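Local coordinates for protein nucleoporin NUP82 (Chaetomium thermophilum, PDB 5CWW) that serves as a structural component of the nuclear pore complex and probably helps dock passing transport factors, seen here as its N-terminal beta-propeller domain, at residues Q474-L479 / S547-I552; P499-V504 / Y512-P517; M491-A496 / L562-S567. All coordinates share one frame; numbering follows the deposited sequence.

Interaction 1. Residues Q474-L479 / S547-I552; sequences QTFDTL and SERDRI
Phe476 and Arg549 lie one over the other where strand 469-476 of one blade of the beta-propeller domain faces 548-554, the edge strand of the next. The two backbones run almost in the same direction but stay too far apart to pair, so contact is made by side chains, in one case reaching a backbone carbonyl just beyond the strand. Both residues place CG between the backbone N and the carbonyl carbon, the crowded position (chi1 56° for Phe476 and 50° for Arg549). The side chains then slide past one another in opposite directions. Arg549 CD rests over the ring face in a CH-pi contact, 3.6 Å from the centroid of Phe476. Farther on, the guanidinium of Arg549 is stacked on the same ring, the planes turned by 22°, with CZ 4.5 Å from the Phe476 centroid. Arginine suits this partly exposed site because its methylenes cover the aromatic face while its charged end adds a cation-pi term. A weak hydrogen bond from Arg549 NH2 to Ser547 O, 3.0 Å, helps to set that end.

Gln474, extended and reaching across, accepts a hydrogen bond from Ser547 OG at OE1, 2.7 Å away, with the hydroxyl well above the amide plane. Its NE2 comes tip to tip with Arg549 NH2, but both are donors and do not bond. Thr475 and Phe476 also pair in a parallel ladder with a strand of another protein's chain, so the sheet continues across that interface. At the other end Arg551 also forms a salt bridge with Glu483, while its NH1 points at Thr478 O; the modelled 2.4 Å between NH1 and that oxygen is too short for its exact length to be trusted. Beside it, Leu479 CD2 lies 3.6 Å from the same Arg551 NH1.

Interaction 2. Residues P499-V504 / Y512-P517; sequences PYSFYV and YISLTP
Phe502 and Ile513 face each other as a hydrogen-bonded antiparallel pair in the beta hairpin of strands 501-506 and 509-514. Ile513 lies over one face of the Phe502 ring, its CB 4.1 Å from the centroid and 20° off the ring normal, in a CH-pi contact. Leu515 CG approaches the edge of that ring, 4.0 Å from Phe502 CE1, so two branched aliphatic side chains pack against one flat group. Ile513 CD1 reaches on to Val504 CG2, so that this side of the pair is built of apolar groups.

The opposite face, with Ser501, Tyr503, Tyr512 and Ser514, mixes rings and hydroxyls. Tyr512 holds CG anti to the backbone N (chi1 170°), and its ring presents CD1 to CE1 of Tyr503, 3.3 Å away; the two rings meet obliquely, with planes 56° apart. At the far end of the Tyr512 ring, OH is hydrogen-bonded to Ser501 OG at 2.8 Å. Ser514 OG donates a weak hydrogen bond to that same Ser501 OG and accepts from Thr516 N, closing an ST turn, and from Thr516 OG1. Serines suit these places because they leave room for the tyrosines and still carry a hydroxyl. An alanine in place of Tyr512 would probably leave Ser501 OG without its closer hydroxyl partner and open a gap beside Tyr503 CE1.

The hairpin forms the middle of a four-stranded propeller blade, with strand 491-494 beside 501-506 and strand 548-554 beside 509-514. Its apolar face packs on strand 427-432 of the preceding blade, and Pro517 stands at the N-cap of helix 518-526.

Interaction 3. Residues M491-A496 / L562-S567; sequences MFSEDA and LAAATS
One water joins Glu494 to Ser567, two residues whose segments meet between successive blades of the beta-propeller. It donates to Glu494 O at 2.6 Å and accepts from Ser567 N at 2.9 Å, while a further bond to Ala565 O is long and weak. The water thus bridges two backbones that run in roughly the same direction but do not pair directly here: strand 491-494, which is an edge strand of its blade, and the start of strand 566-570, an edge strand of the next, with the residues before it.

Ser567 makes the direct bond at this end. Its OG, anti to the backbone N (chi1 -172°), accepts from Ala496 N at 3.2 Å along a nearly straight N-H line of 176°. A serine is well chosen, since its short side chain reaches this peptide N-H without pushing the segments apart, and its CB fits against Glu494 O. Nearby Asp495 turns its carboxylate to other partners: OD1 accepts from Thr497 OG1 and Ser498 N, and OD2 bonds to Tyr575 OH, which probably helps to hold the turn that presents Ala496 N.

In the middle, Ser493 directs its hydroxyl toward the facing backbone. Its OG comes 2.8 Å from Ala565 O, but the bond is weak, and the proton has a possible alternative acceptor. Ala565 N is held instead by Thr505 OG1 of strand 501-506.

Toward Leu562 the chemistry becomes apolar. Ala564, with only a methyl, lets Met491 settle against it, SD being 3.8 Å from Ala564 CB. Methionine suits the place because its unbranched chain can follow the facing backbone. Its last torsion is bent (chi3 -76°), and this puts Met491 CE 3.5 Å from Leu562 O.

How the interactions relate
All three contacts involve the blade of strands 491-494, 501-506, 509-514 and 548-554. Interaction 2 lies within it, the local hairpin at its middle, and alone of the three combines backbone pairing with an apolar core. Interactions 1 and 3 join opposite edge strands of the blade to its neighbours: interaction 1 to the preceding blade, interaction 3 to the following one. All are largely buried, yet interaction 1 sets the partly exposed Arg549 against another protein's chain, whereas interaction 3 relies on small residues and a bridging water. Tyr503 links 499-504 to 491-496 through its backbone and, weakly, its hydroxyl, and Ser514 and Tyr512 pair with 547-552.

Interaction 1. Residues Q474-L479 / S547-I552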
loop_
_atom_site.group_PDB
_atom_site.type_symbol
_atom_site.label_atom_id
_atom_site.label_comp_id
_atom_site.label_asym_id
_atom_site.label_seq_id
_atom_site.Cartn_x
_atom_site.Cartn_y
_atom_site.Cartn_z
ATOM N N GLN B 474 7.603 19.087 -5.088
ATOM C CA GLN B 474 7.646 19.172 -6.539
ATOM C C GLN B 474 6.617 18.247 -7.186
ATOM O O GLN B 474 6.308 17.175 -6.664
ATOM C CB GLN B 474 9.055 18.838 -7.033
ATOM C CG GLN B 474 9.232 18.923 -8.533
ATOM C CD GLN B 474 10.666 18.666 -8.957
ATOM O OE1 GLN B 474 11.466 18.127 -8.191
ATOM N NE2 GLN B 474 11.000 19.058 -10.181
ATOM N N THR B 475 6.095 18.682 -8.328
ATOM C CA THR B 475 5.145 17.900 -9.105
ATOM C C THR B 475 5.488 18.044 -10.579
ATOM O O THR B 475 5.649 19.160 -11.067
ATOM C CB THR B 475 3.690 18.362 -8.871
ATOM O OG1 THR B 475 3.416 18.414 -7.466
ATOM C CG2 THR B 475 2.702 17.419 -9.549
ATOM N N PHE B 476 5.604 16.929 -11.291
ATOM C CA PHE B 476 5.922 16.986 -12.714
ATOM C C PHE B 476 5.330 15.820 -13.499
ATOM O O PHE B 476 5.174 14.717 -12.975
ATOM C CB PHE B 476 7.441 17.026 -12.914
ATOM C CG PHE B 476 8.173 15.873 -12.278
ATOM C CD1 PHE B 476 8.322 14.672 -12.951
ATOM C CD2 PHE B 476 8.721 15.997 -11.011
ATOM C CE1 PHE B 476 8.999 13.616 -12.372
ATOM C CE2 PHE B 476 9.400 14.944 -10.427
ATOM C CZ PHE B 476 9.537 13.751 -11.108
ATOM N N ASP B 477 5.001 16.082 -14.760
ATOM C CA ASP B 477 4.546 15.040 -15.673
ATOM C C ASP B 477 5.703 14.143 -16.089
ATOM O O ASP B 477 6.861 14.566 -16.088
ATOM C CB ASP B 477 3.901 15.649 -16.924
ATOM C CG ASP B 477 2.524 16.233 -16.658
ATOM O OD1 ASP B 477 1.810 15.718 -15.771
ATOM O OD2 ASP B 477 2.148 17.196 -17.357
ATOM N N THR B 478 5.381 12.900 -16.439
ATOM C CA THR B 478 6.339 12.000 -17.072
ATOM C C THR B 478 5.819 11.557 -18.438
ATOM O O THR B 478 6.542 10.923 -19.204
ATOM C CB THR B 478 6.620 10.759 -16.207
ATOM O OG1 THR B 478 5.413 10.004 -16.031
ATOM C CG2 THR B 478 7.175 11.169 -14.848
ATOM N N LEU B 479 4.563 11.890 -18.728
ATOM C CA LEU B 479 3.940 11.564 -20.010
ATOM C C LEU B 479 3.411 12.814 -20.702
ATOM O O LEU B 479 3.013 13.776 -20.045
ATOM C CB LEU B 479 2.792 10.571 -19.816
ATOM C CG LEU B 479 3.133 9.197 -19.239
ATOM C CD1 LEU B 479 1.857 8.397 -19.007
ATOM C CD2 LEU B 479 4.076 8.442 -20.158
ATOM N N SER B 547 14.972 17.720 -8.462
ATOM C CA SER B 547 15.098 16.406 -9.083
ATOM C C SER B 547 15.313 16.501 -10.589
ATOM O O SER B 547 14.842 17.437 -11.235
ATOM C CB SER B 547 13.853 15.565 -8.797
ATOM O OG SER B 547 12.728 16.075 -9.493
ATOM N N GLU B 548 16.030 15.523 -11.140
ATOM C CA GLU B 548 16.213 15.422 -12.583
ATOM C C GLU B 548 15.427 14.237 -13.129
ATOM O O GLU B 548 15.222 13.241 -12.435
ATOM C CB GLU B 548 17.697 15.280 -12.937
ATOM C CG GLU B 548 18.331 13.971 -12.486
ATOM C CD GLU B 548 19.779 13.842 -12.920
ATOM O OE1 GLU B 548 20.399 14.873 -13.263
ATOM O OE2 GLU B 548 20.297 12.705 -12.922
ATOM N N ARG B 549 14.992 14.355 -14.378
ATOM C CA ARG B 549 14.205 13.315 -15.023
ATOM C C ARG B 549 14.574 13.217 -16.495
ATOM O O ARG B 549 14.745 14.234 -17.172
ATOM C CB ARG B 549 12.709 13.594 -14.866
ATOM C CG ARG B 549 12.293 15.002 -15.261
ATOM C CD ARG B 549 11.043 15.448 -14.523
ATOM N NE ARG B 549 10.874 16.898 -14.571
ATOM C CZ ARG B 549 11.504 17.755 -13.772
ATOM N NH1 ARG B 549 11.285 19.056 -13.893
ATOM N NH2 ARG B 549 12.355 17.318 -12.851
ATOM N N ASP B 550 14.700 11.991 -16.988
ATOM C CA ASP B 550 15.054 11.765 -18.381
ATOM C C ASP B 550 14.420 10.483 -18.899
ATOM O O ASP B 550 14.513 9.433 -18.262
ATOM C CB ASP B 550 16.572 11.699 -18.543
ATOM C CG ASP B 550 16.995 11.543 -19.989
ATOM O OD1 ASP B 550 17.059 12.565 -20.704
ATOM O OD2 ASP B 550 17.264 10.398 -20.411
ATOM N N ARG B 551 13.769 10.574 -20.053
ATOM C CA ARG B 551 13.177 9.399 -20.667
ATOM C C ARG B 551 14.247 8.556 -21.340
ATOM O O ARG B 551 15.049 9.059 -22.125
ATOM C CB ARG B 551 12.110 9.790 -21.683
ATOM C CG ARG B 551 11.483 8.583 -22.349
ATOM C CD ARG B 551 10.142 8.901 -22.968
ATOM N NE ARG B 551 9.174 9.398 -21.997
ATOM C CZ ARG B 551 7.875 9.515 -22.246
ATOM N NH1 ARG B 551 7.061 9.981 -21.315
ATOM N NH2 ARG B 551 7.389 9.161 -23.428
ATOM N N ILE B 552 14.241 7.267 -21.027
ATOM C CA ILE B 552 15.235 6.331 -21.535
ATOM C C ILE B 552 14.677 5.505 -22.687
ATOM O O ILE B 552 15.426 4.994 -23.517
ATOM C CB ILE B 552 15.729 5.405 -20.424
ATOM C CG1 ILE B 552 14.570 4.568 -19.884
ATOM C CG2 ILE B 552 16.352 6.228 -19.301
ATOM C CD1 ILE B 552 15.005 3.496 -18.964
#

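Interaction 2. Residues P499-V504 / Y512-P517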
loop_
_atom_site.group_PDB
_atom_site.type_symbol
_atom_site.label_atom_id
_atom_site.label_comp_id
_atom_site.label_asym_id
_atom_site.label_seq_id
_atom_site.Cartn_x
_atom_site.Cartn_y
_atom_site.Cartn_z
ATOM N N PRO B 499 18.848 4.737 -3.335
ATOM C CA PRO B 499 17.413 4.827 -3.038
ATOM C C PRO B 499 16.791 6.111 -3.581
ATOM O O PRO B 499 15.577 6.168 -3.790
ATOM C CB PRO B 499 17.357 4.816 -1.504
ATOM C CG PRO B 499 18.733 4.460 -1.039
ATOM C CD PRO B 499 19.667 4.876 -2.120
ATOM N N TYR B 500 17.624 7.125 -3.806
ATOM C CA TYR B 500 17.137 8.444 -4.194
ATOM C C TYR B 500 16.999 8.572 -5.704
ATOM O O TYR B 500 16.682 9.643 -6.216
ATOM C CB TYR B 500 18.063 9.525 -3.635
ATOM C CG TYR B 500 18.016 9.567 -2.127
ATOM C CD1 TYR B 500 16.945 10.154 -1.465
ATOM C CD2 TYR B 500 19.020 8.991 -1.365
ATOM C CE1 TYR B 500 16.885 10.179 -0.084
ATOM C CE2 TYR B 500 18.971 9.012 0.016
ATOM C CZ TYR B 500 17.900 9.606 0.651
ATOM O OH TYR B 500 17.844 9.628 2.026
ATOM N N SER B 501 17.235 7.471 -6.409
ATOM C CA SER B 501 16.875 7.366 -7.815
ATOM C C SER B 501 15.839 6.263 -7.970
ATOM O O SER B 501 15.810 5.319 -7.185
ATOM C CB SER B 501 18.107 7.079 -8.675
ATOM O OG SER B 501 18.995 8.184 -8.675
ATOM N N PHE B 502 14.985 6.385 -8.979
ATOM C CA PHE B 502 13.953 5.382 -9.223
ATOM C C PHE B 502 13.379 5.545 -10.624
ATOM O O PHE B 502 13.678 6.523 -11.317
ATOM C CB PHE B 502 12.838 5.478 -8.172
ATOM C CG PHE B 502 12.287 6.864 -7.988
ATOM C CD1 PHE B 502 12.908 7.764 -7.137
ATOM C CD2 PHE B 502 11.140 7.261 -8.656
ATOM C CE1 PHE B 502 12.400 9.039 -6.963
ATOM C CE2 PHE B 502 10.627 8.532 -8.486
ATOM C CZ PHE B 502 11.259 9.423 -7.639
ATOM N N TYR B 503 12.562 4.579 -11.038
ATOM C CA TYR B 503 12.019 4.558 -12.391
ATOM C C TYR B 503 10.497 4.594 -12.414
ATOM O O TYR B 503 9.839 4.185 -11.463
ATOM C CB TYR B 503 12.513 3.317 -13.130
ATOM C CG TYR B 503 14.012 3.214 -13.141
ATOM C CD1 TYR B 503 14.756 3.862 -14.113
ATOM C CD2 TYR B 503 14.686 2.473 -12.180
ATOM C CE1 TYR B 503 16.128 3.782 -14.127
ATOM C CE2 TYR B 503 16.066 2.384 -12.188
ATOM C CZ TYR B 503 16.781 3.041 -13.167
ATOM O OH TYR B 503 18.154 2.964 -13.190
ATOM N N VAL B 504 9.958 5.098 -13.519
ATOM C CA VAL B 504 8.528 5.058 -13.787
ATOM C C VAL B 504 8.304 4.310 -15.095
ATOM O O VAL B 504 8.792 4.730 -16.146
ATOM C CB VAL B 504 7.919 6.474 -13.872
ATOM C CG1 VAL B 504 6.461 6.427 -14.330
ATOM C CG2 VAL B 504 8.026 7.171 -12.529
ATOM N N TYR B 512 13.643 7.639 -16.041
ATOM C CA TYR B 512 14.565 7.667 -14.910
ATOM C C TYR B 512 14.391 8.967 -14.133
ATOM O O TYR B 512 14.256 10.033 -14.726
ATOM C CB TYR B 512 16.015 7.532 -15.388
ATOM C CG TYR B 512 17.053 7.778 -14.313
ATOM C CD1 TYR B 512 17.423 6.772 -13.432
ATOM C CD2 TYR B 512 17.669 9.017 -14.184
ATOM C CE1 TYR B 512 18.372 6.989 -12.450
ATOM C CE2 TYR B 512 18.621 9.244 -13.203
ATOM C CZ TYR B 512 18.967 8.225 -12.339
ATOM O OH TYR B 512 19.912 8.437 -11.361
ATOM N N ILE B 513 14.383 8.868 -12.807
ATOM C CA ILE B 513 14.221 10.029 -11.938
ATOM C C ILE B 513 15.256 9.966 -10.824
ATOM O O ILE B 513 15.547 8.885 -10.310
ATOM C CB ILE B 513 12.805 10.092 -11.310
ATOM C CG1 ILE B 513 11.734 10.203 -12.399
ATOM C CG2 ILE B 513 12.694 11.265 -10.341
ATOM C CD1 ILE B 513 10.322 9.947 -11.901
ATOM N N SER B 514 15.805 11.119 -10.450
ATOM C CA SER B 514 16.728 11.187 -9.322
ATOM C C SER B 514 16.552 12.452 -8.494
ATOM O O SER B 514 16.375 13.542 -9.036
ATOM C CB SER B 514 18.169 11.110 -9.802
ATOM O OG SER B 514 19.041 11.356 -8.714
ATOM N N LEU B 515 16.623 12.290 -7.176
ATOM C CA LEU B 515 16.466 13.399 -6.241
ATOM C C LEU B 515 17.810 13.901 -5.722
ATOM O O LEU B 515 17.859 14.827 -4.914
ATOM C CB LEU B 515 15.581 12.974 -5.068
ATOM C CG LEU B 515 14.283 12.271 -5.468
ATOM C CD1 LEU B 515 13.441 11.955 -4.239
ATOM C CD2 LEU B 515 13.493 13.107 -6.463
ATOM N N THR B 516 18.894 13.287 -6.185
ATOM C CA THR B 516 20.236 13.764 -5.869
ATOM C C THR B 516 20.707 14.710 -6.967
ATOM O O THR B 516 20.271 14.589 -8.110
ATOM C CB THR B 516 21.243 12.607 -5.730
ATOM O OG1 THR B 516 21.394 11.946 -6.992
ATOM C CG2 THR B 516 20.775 11.607 -4.683
ATOM N N PRO B 517 21.600 15.657 -6.631
ATOM C CA PRO B 517 22.170 15.896 -5.301
ATOM C C PRO B 517 21.288 16.772 -4.412
ATOM O O PRO B 517 21.713 17.144 -3.318
ATOM C CB PRO B 517 23.490 16.603 -5.616
ATOM C CG PRO B 517 23.209 17.351 -6.863
ATOM C CD PRO B 517 22.251 16.495 -7.655
#

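Interaction 3. Residues M491-A496 / L562-S567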
loop_
_atom_site.group_PDB
_atom_site.type_symbol
_atom_site.label_atom_id
_atom_site.label_comp_id
_atom_site.label_asym_id
_atom_site.label_seq_id
_atom_site.Cartn_x
_atom_site.Cartn_y
_atom_site.Cartn_z
ATOM N N MET B 491 4.010 2.431 -12.969
ATOM C CA MET B 491 4.604 1.786 -11.798
ATOM C C MET B 491 5.939 2.403 -11.399
ATOM O O MET B 491 6.723 2.799 -12.254
ATOM C CB MET B 491 4.809 0.298 -12.071
ATOM C CG MET B 491 3.544 -0.460 -12.428
ATOM S SD MET B 491 3.912 -2.107 -13.064
ATOM C CE MET B 491 4.479 -1.710 -14.714
ATOM N N PHE B 492 6.191 2.467 -10.095
ATOM C CA PHE B 492 7.509 2.830 -9.581
ATOM C C PHE B 492 8.423 1.606 -9.550
ATOM O O PHE B 492 7.957 0.478 -9.384
ATOM C CB PHE B 492 7.405 3.418 -8.170
ATOM C CG PHE B 492 7.024 4.874 -8.130
ATOM C CD1 PHE B 492 7.682 5.807 -8.915
ATOM C CD2 PHE B 492 6.011 5.310 -7.289
ATOM C CE1 PHE B 492 7.333 7.148 -8.867
ATOM C CE2 PHE B 492 5.660 6.648 -7.235
ATOM C CZ PHE B 492 6.324 7.569 -8.026
ATOM N N SER B 493 9.721 1.840 -9.716
ATOM C CA SER B 493 10.735 0.810 -9.508
ATOM C C SER B 493 11.951 1.434 -8.840
ATOM O O SER B 493 12.361 2.532 -9.208
ATOM C CB SER B 493 11.146 0.162 -10.829
ATOM O OG SER B 493 10.030 -0.375 -11.510
ATOM N N GLU B 494 12.537 0.733 -7.876
ATOM C CA GLU B 494 13.704 1.256 -7.176
ATOM C C GLU B 494 14.963 1.076 -8.018
ATOM O O GLU B 494 15.063 0.143 -8.815
ATOM C CB GLU B 494 13.877 0.574 -5.815
ATOM C CG GLU B 494 15.055 1.120 -5.008
ATOM C CD GLU B 494 15.130 0.553 -3.602
ATOM O OE1 GLU B 494 14.246 -0.249 -3.226
ATOM O OE2 GLU B 494 16.079 0.914 -2.871
ATOM N N ASP B 495 15.919 1.983 -7.837
ATOM C CA ASP B 495 17.221 1.879 -8.485
ATOM C C ASP B 495 18.190 1.119 -7.587
ATOM O O ASP B 495 18.271 1.380 -6.386
ATOM C CB ASP B 495 17.774 3.266 -8.810
ATOM C CG ASP B 495 19.130 3.209 -9.485
ATOM O OD1 ASP B 495 20.150 3.167 -8.767
ATOM O OD2 ASP B 495 19.172 3.211 -10.733
ATOM N N ALA B 496 18.919 0.179 -8.176
ATOM C CA ALA B 496 19.812 -0.698 -7.427
ATOM C C ALA B 496 20.990 0.030 -6.779
ATOM O O ALA B 496 21.541 -0.450 -5.789
ATOM C CB ALA B 496 20.332 -1.796 -8.340
ATOM N N LEU B 562 4.427 -2.573 -20.493
ATOM C CA LEU B 562 5.809 -2.926 -20.205
ATOM C C LEU B 562 5.935 -3.487 -18.797
ATOM O O LEU B 562 5.298 -2.996 -17.862
ATOM C CB LEU B 562 6.722 -1.707 -20.367
ATOM C CG LEU B 562 6.670 -0.999 -21.723
ATOM C CD1 LEU B 562 7.606 0.200 -21.730
ATOM C CD2 LEU B 562 7.016 -1.953 -22.859
ATOM N N ALA B 563 6.751 -4.523 -18.652
ATOM C CA ALA B 563 7.091 -5.038 -17.336
ATOM C C ALA B 563 7.796 -3.943 -16.544
ATOM O O ALA B 563 8.633 -3.220 -17.088
ATOM C CB ALA B 563 7.969 -6.269 -17.454
ATOM N N ALA B 564 7.438 -3.810 -15.271
ATOM C CA ALA B 564 8.044 -2.809 -14.402
ATOM C C ALA B 564 9.561 -2.900 -14.469
ATOM O O ALA B 564 10.129 -3.988 -14.369
ATOM C CB ALA B 564 7.566 -2.986 -12.972
ATOM N N ALA B 565 10.203 -1.750 -14.653
ATOM C CA ALA B 565 11.649 -1.682 -14.816
ATOM C C ALA B 565 12.368 -2.343 -13.647
ATOM O O ALA B 565 12.003 -2.146 -12.491
ATOM C CB ALA B 565 12.094 -0.235 -14.957
ATOM N N THR B 566 13.387 -3.134 -13.963
ATOM C CA THR B 566 14.192 -3.808 -12.954
ATOM C C THR B 566 15.640 -3.350 -13.071
ATOM O O THR B 566 16.306 -3.622 -14.070
ATOM C CB THR B 566 14.119 -5.337 -13.102
ATOM O OG1 THR B 566 12.746 -5.753 -13.110
ATOM C CG2 THR B 566 14.850 -6.025 -11.959
ATOM N N SER B 567 16.117 -2.644 -12.052
ATOM C CA SER B 567 17.471 -2.107 -12.061
ATOM C C SER B 567 18.479 -3.159 -11.611
ATOM O O SER B 567 18.275 -3.843 -10.607
ATOM C CB SER B 567 17.565 -0.871 -11.163
ATOM O OG SER B 567 18.828 -0.243 -11.302
HETATM O O HOH W 1 14.272 -2.054 -9.893
#